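Local coordinates for protein putative malic enzyme ((S)-malate:NAD+ oxidoreductase (decarboxylating)) (Streptococcus pyogenes, PDB 2A9F) that probably catalyses the NAD-dependent oxidative decarboxylation of (S)-malate with the help of a divalent metal ion such as magnesium or manganese, at residues A[68-73]-A[93-98]. Numbering follows the deposited sequence.
Sequences VAVISD and EGKAAL
Lys95 NZ is held chiefly by a salt bridge to Asp162 OD1, while the chain that carries it rests on Val70 of strand 67-72. Weaker help comes from a long, weak ion pair with Glu137 OE1 and a weak hydrogen bond to Tyr40 OH of the second subunit. Nearer the backbone, the methylene CG of Lys95 lies 4.2 Å from Val70 CG1. The bend comes at chi2 (77°); beyond it CD, CE and NZ run on nearly extended, which carries the amine end away from the strand. The other branch of the valine serves the neighbouring helical residue, with Val70 CG2 4.2 Å from Ala96 CB. One beta-branched side chain thus reaches two consecutive residues of helix 85-102, and the contact between these segments is wholly apolar, burying 103 Å² counted over both sides. Ala96 CA lies 6.8 Å from Val70 CA, and the small side chain of Ala96 is consistent with that spacing. Ala107 of strand 106-111 touches both Val70 and Ala96, and so joins the same apolar layer. Glu137 also binds the magnesium ion, together with Asp138 and Asp163, and Lys95 is the predicted proton acceptor. The arrangement is that of a beta-alpha-beta unit in a parallel sheet, here bringing a lysine from the helix close to the bound magnesium ion, in what is probably the active site of a malic enzyme.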
loop_
_atom_site.group_PDB
_atom_site.type_symbol
_atom_site.label_atom_id
_atom_site.label_comp_id
_atom_site.label_asym_id
_atom_site.label_seq_id
_atom_site.Cartn_x
_atom_site.Cartn_y
_atom_site.Cartn_z
ATOM N N VAL A 68 8.767 -1.151 0.474
ATOM C CA VAL A 68 8.630 -0.553 1.779
ATOM C C VAL A 68 7.420 0.366 1.755
ATOM O O VAL A 68 7.024 0.884 0.709
ATOM C CB VAL A 68 9.883 0.263 2.136
ATOM C CG1 VAL A 68 9.672 0.994 3.432
ATOM C CG2 VAL A 68 11.080 -0.672 2.280
ATOM N N ALA A 69 6.809 0.542 2.911
ATOM C CA ALA A 69 5.675 1.427 3.000
ATOM C C ALA A 69 6.127 2.736 3.652
ATOM O O ALA A 69 6.947 2.743 4.570
ATOM C CB ALA A 69 4.574 0.773 3.818
ATOM N N VAL A 70 5.618 3.845 3.140
ATOM C CA VAL A 70 5.923 5.137 3.710
ATOM C C VAL A 70 4.600 5.514 4.369
ATOM O O VAL A 70 3.608 5.773 3.685
ATOM C CB VAL A 70 6.286 6.131 2.628
ATOM C CG1 VAL A 70 6.713 7.445 3.254
ATOM C CG2 VAL A 70 7.387 5.540 1.756
ATOM N N ILE A 71 4.583 5.522 5.698
ATOM C CA ILE A 71 3.357 5.799 6.439
ATOM C C ILE A 71 3.368 7.054 7.304
ATOM O O ILE A 71 4.357 7.366 7.971
ATOM C CB ILE A 71 3.000 4.592 7.335
ATOM C CG1 ILE A 71 3.023 3.303 6.511
ATOM C CG2 ILE A 71 1.627 4.768 7.927
ATOM C CD1 ILE A 71 2.958 2.052 7.352
ATOM N N SER A 72 2.232 7.753 7.291
ATOM C CA SER A 72 2.023 8.984 8.052
ATOM C C SER A 72 0.544 9.168 8.370
ATOM O O SER A 72 -0.330 8.508 7.785
ATOM C CB SER A 72 2.511 10.186 7.238
ATOM O OG SER A 72 1.760 11.359 7.515
ATOM N N ASP A 73 0.267 10.075 9.300
ATOM C CA ASP A 73 -1.107 10.398 9.682
ATOM C C ASP A 73 -1.354 11.864 9.337
ATOM O O ASP A 73 -2.374 12.437 9.717
ATOM C CB ASP A 73 -1.311 10.187 11.171
ATOM C CG ASP A 73 -0.266 10.878 11.975
ATOM O OD1 ASP A 73 0.298 11.861 11.456
ATOM O OD2 ASP A 73 -0.002 10.453 13.115
ATOM N N GLU A 93 4.291 10.390 -1.360
ATOM C CA GLU A 93 4.602 9.753 -2.614
ATOM C C GLU A 93 5.861 10.383 -3.209
ATOM O O GLU A 93 6.561 9.760 -4.009
ATOM C CB GLU A 93 3.399 9.779 -3.564
ATOM C CG GLU A 93 2.820 11.111 -3.902
ATOM C CD GLU A 93 1.453 10.955 -4.577
ATOM O OE1 GLU A 93 0.488 10.531 -3.897
ATOM O OE2 GLU A 93 1.347 11.247 -5.789
ATOM N N GLY A 94 6.169 11.604 -2.787
ATOM C CA GLY A 94 7.381 12.238 -3.266
ATOM C C GLY A 94 8.522 11.480 -2.612
ATOM O O GLY A 94 9.530 11.128 -3.230
ATOM N N LYS A 95 8.329 11.209 -1.331
ATOM C CA LYS A 95 9.303 10.481 -0.553
ATOM C C LYS A 95 9.524 9.103 -1.175
ATOM O O LYS A 95 10.657 8.625 -1.238
ATOM C CB LYS A 95 8.805 10.333 0.885
ATOM C CG LYS A 95 9.866 9.861 1.872
ATOM C CD LYS A 95 10.817 10.985 2.241
ATOM C CE LYS A 95 11.619 10.646 3.493
ATOM N NZ LYS A 95 12.171 11.902 4.085
ATOM N N ALA A 96 8.442 8.472 -1.626
ATOM C CA ALA A 96 8.531 7.152 -2.238
ATOM C C ALA A 96 9.211 7.198 -3.601
ATOM O O ALA A 96 9.845 6.223 -4.022
ATOM C CB ALA A 96 7.140 6.515 -2.367
ATOM N N ALA A 97 9.096 8.316 -4.300
ATOM C CA ALA A 97 9.747 8.395 -5.603
ATOM C C ALA A 97 11.271 8.464 -5.404
ATOM O O ALA A 97 12.045 8.055 -6.292
ATOM C CB ALA A 97 9.250 9.608 -6.388
ATOM N N LEU A 98 11.700 8.965 -4.243
ATOM C CA LEU A 98 13.115 9.046 -3.954
ATOM C C LEU A 98 13.632 7.657 -3.660
ATOM O O LEU A 98 14.710 7.271 -4.129
ATOM C CB LEU A 98 13.379 9.962 -2.764
ATOM C CG LEU A 98 12.929 11.412 -2.985
ATOM C CD1 LEU A 98 13.393 12.257 -1.827
ATOM C CD2 LEU A 98 13.489 11.958 -4.296
#